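Local coordinates for protein iron transport multicopper oxidase FET3 (Saccharomyces cerevisiae, PDB 1ZPU) that oxidises ferrous iron to ferric iron with dioxygen at copper centres, feeding the permease FTR1 in high-affinity iron uptake, at residues 197-202 with 254-259. Sequence-based numbering, arbitrary orientation.
Sequences GFVSQY and QKFDDT. With NAG (2-acetamido-2-deoxy-beta-D-glucopyranose), chain L.
In the second cupredoxin-like domain, strands 201-205 and 250-256 run antiparallel as neighbours in one sheet of the beta-sandwich, and Y202 and K255 form their hydrogen-bonded pair. Y202 N gives its hydrogen to K255 O at 2.9 Å, and K255 N returns one to Y202 O at 2.9 Å. Beyond the non-hydrogen-bonded pair Q201-F256, a further backbone bond, D257 N to S200 O at 3.1 Å, follows just past the paired residues.

Q201 and Q254 lie side by side on the face turned to L139 and L170 in the sandwich interior. Q254 NE2 donates to Q201 OE1 at 2.8 Å, nearly straight at 165° and directed onto an in-plane lone pair, while the same NE2 also bonds I171 O. Glutamine suits both places, since one amide's N-H can meet the other's carbonyl inside the sandwich. An alanine in place of Q201 would probably leave Q254 NE2 with I171 O but without the side-chain carbonyl it donates to, and the Q254 amide less firmly fixed in its rotation.

The V199 and F256 side chains cross at about a right angle; both valine methyls reach the CD2-CE2 side of the ring, V199 CG1 coming to 3.4 Å from F256 CD2. On the other face, F256 O lies at the edge of the Y202 ring, in plane. The rings of Y202 and Y229 meet edge-to-face, and the Y229 hydroxyl bonds both S200 OG and D257 OD1. K255 extends outward to a glycan sugar, its CE 3.4 Å from NAG O5.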
loop_
_atom_site.group_PDB
_atom_site.type_symbol
_atom_site.label_atom_id
_atom_site.label_comp_id
_atom_site.label_asym_id
_atom_site.label_seq_id
_atom_site.Cartn_x
_atom_site.Cartn_y
_atom_site.Cartn_z
ATOM N N GLY A 197 0.497 4.887 -7.429
ATOM C CA GLY A 197 1.046 3.571 -7.701
ATOM C C GLY A 197 2.564 3.565 -7.683
ATOM O O GLY A 197 3.197 2.510 -7.677
ATOM N N PHE A 198 3.163 4.739 -7.669
ATOM C CA PHE A 198 4.601 4.819 -7.851
ATOM C C PHE A 198 5.226 5.855 -6.926
ATOM O O PHE A 198 5.863 5.523 -5.948
ATOM C CB PHE A 198 4.910 5.117 -9.338
ATOM C CG PHE A 198 6.372 5.277 -9.668
ATOM C CD1 PHE A 198 7.372 4.743 -8.863
ATOM C CD2 PHE A 198 6.744 5.925 -10.841
ATOM C CE1 PHE A 198 8.729 4.878 -9.211
ATOM C CE2 PHE A 198 8.108 6.071 -11.190
ATOM C CZ PHE A 198 9.086 5.547 -10.372
ATOM N N VAL A 199 4.988 7.113 -7.232
ATOM C CA VAL A 199 5.839 8.201 -6.791
ATOM C C VAL A 199 5.500 8.789 -5.393
ATOM O O VAL A 199 4.352 9.093 -5.090
ATOM C CB VAL A 199 5.802 9.240 -7.929
ATOM C CG1 VAL A 199 5.657 10.663 -7.429
ATOM C CG2 VAL A 199 6.982 9.054 -8.837
ATOM N N SER A 200 6.491 8.936 -4.531
ATOM C CA SER A 200 6.292 9.682 -3.268
ATOM C C SER A 200 6.012 11.163 -3.537
ATOM O O SER A 200 6.467 11.722 -4.535
ATOM C CB SER A 200 7.551 9.632 -2.406
ATOM O OG SER A 200 7.937 8.324 -2.036
ATOM N N GLN A 201 5.300 11.826 -2.643
ATOM C CA GLN A 201 5.033 13.241 -2.856
ATOM C C GLN A 201 5.346 14.065 -1.637
ATOM O O GLN A 201 5.142 13.617 -0.502
ATOM C CB GLN A 201 3.579 13.462 -3.218
ATOM C CG GLN A 201 3.147 12.801 -4.517
ATOM C CD GLN A 201 1.802 13.304 -4.969
ATOM O OE1 GLN A 201 1.429 14.446 -4.676
ATOM N NE2 GLN A 201 1.058 12.468 -5.665
ATOM N N TYR A 202 5.840 15.277 -1.859
ATOM C CA TYR A 202 5.899 16.245 -0.778
ATOM C C TYR A 202 4.598 17.010 -0.808
ATOM O O TYR A 202 4.056 17.297 -1.886
ATOM C CB TYR A 202 7.057 17.215 -0.935
ATOM C CG TYR A 202 8.403 16.578 -1.040
ATOM C CD1 TYR A 202 8.901 16.197 -2.282
ATOM C CD2 TYR A 202 9.199 16.373 0.094
ATOM C CE1 TYR A 202 10.144 15.620 -2.404
ATOM C CE2 TYR A 202 10.457 15.794 -0.010
ATOM C CZ TYR A 202 10.924 15.418 -1.270
ATOM O OH TYR A 202 12.162 14.829 -1.437
ATOM N N GLN A 254 1.598 20.181 -4.063
ATOM C CA GLN A 254 2.138 18.821 -4.105
ATOM C C GLN A 254 3.328 18.729 -5.091
ATOM O O GLN A 254 3.317 19.347 -6.166
ATOM C CB GLN A 254 1.033 17.767 -4.356
ATOM C CG GLN A 254 0.512 17.678 -5.738
ATOM C CD GLN A 254 -0.844 16.954 -5.837
ATOM O OE1 GLN A 254 -1.867 17.585 -6.098
ATOM N NE2 GLN A 254 -0.846 15.630 -5.677
ATOM N N LYS A 255 4.358 17.980 -4.709
ATOM C CA LYS A 255 5.590 17.939 -5.493
ATOM C C LYS A 255 6.086 16.507 -5.661
ATOM O O LYS A 255 6.048 15.734 -4.703
ATOM C CB LYS A 255 6.656 18.787 -4.786
ATOM C CG LYS A 255 7.883 19.083 -5.610
ATOM C CD LYS A 255 8.921 19.828 -4.793
ATOM C CE LYS A 255 9.966 20.496 -5.671
ATOM N NZ LYS A 255 10.240 19.737 -6.931
ATOM N N PHE A 256 6.532 16.163 -6.872
ATOM C CA PHE A 256 7.138 14.861 -7.149
ATOM C C PHE A 256 8.381 14.666 -6.287
ATOM O O PHE A 256 9.126 15.625 -6.030
ATOM C CB PHE A 256 7.638 14.820 -8.587
ATOM C CG PHE A 256 6.691 14.221 -9.578
ATOM C CD1 PHE A 256 5.845 15.029 -10.322
ATOM C CD2 PHE A 256 6.722 12.855 -9.843
ATOM C CE1 PHE A 256 5.006 14.478 -11.257
ATOM C CE2 PHE A 256 5.891 12.287 -10.786
ATOM C CZ PHE A 256 5.023 13.092 -11.495
ATOM N N ASP A 257 8.634 13.431 -5.865
ATOM C CA ASP A 257 9.972 13.039 -5.430
ATOM C C ASP A 257 10.723 12.528 -6.664
ATOM O O ASP A 257 10.698 11.332 -6.980
ATOM C CB ASP A 257 9.882 11.961 -4.370
ATOM C CG ASP A 257 11.233 11.448 -3.930
ATOM O OD1 ASP A 257 11.241 10.613 -3.002
ATOM O OD2 ASP A 257 12.278 11.855 -4.496
ATOM N N ASP A 258 11.375 13.439 -7.377
ATOM C CA ASP A 258 11.888 13.115 -8.707
ATOM C C ASP A 258 13.109 12.197 -8.640
ATOM O O ASP A 258 13.555 11.639 -9.637
ATOM C CB ASP A 258 12.171 14.394 -9.500
ATOM C CG ASP A 258 13.081 15.344 -8.761
ATOM O OD1 ASP A 258 12.786 16.561 -8.744
ATOM O OD2 ASP A 258 14.083 14.873 -8.185
ATOM N N THR A 259 13.638 12.064 -7.436
ATOM C CA THR A 259 14.632 11.063 -7.085
ATOM C C THR A 259 14.248 9.667 -7.594
ATOM O O THR A 259 15.094 8.899 -8.050
ATOM C CB THR A 259 14.768 11.090 -5.560
ATOM O OG1 THR A 259 15.803 12.011 -5.239
ATOM C CG2 THR A 259 15.025 9.693 -4.919
HETATM C C1 NAG L . 9.049 23.396 -7.963
HETATM C C2 NAG L . 9.628 24.525 -8.807
HETATM C C3 NAG L . 11.058 24.924 -8.417
HETATM C C4 NAG L . 11.142 25.304 -6.956
HETATM C C5 NAG L . 10.624 24.081 -6.200
HETATM C C6 NAG L . 10.627 24.330 -4.694
HETATM C C7 NAG L . 9.159 25.003 -11.151
HETATM C C8 NAG L . 8.164 26.071 -10.792
HETATM N N2 NAG L . 9.586 24.160 -10.199
HETATM O O3 NAG L . 11.486 26.055 -9.137
HETATM O O4 NAG L . 12.493 25.628 -6.681
HETATM O O5 NAG L . 9.291 23.723 -6.601
HETATM O O6 NAG L . 9.643 25.291 -4.388
HETATM O O7 NAG L . 9.552 24.945 -12.317
#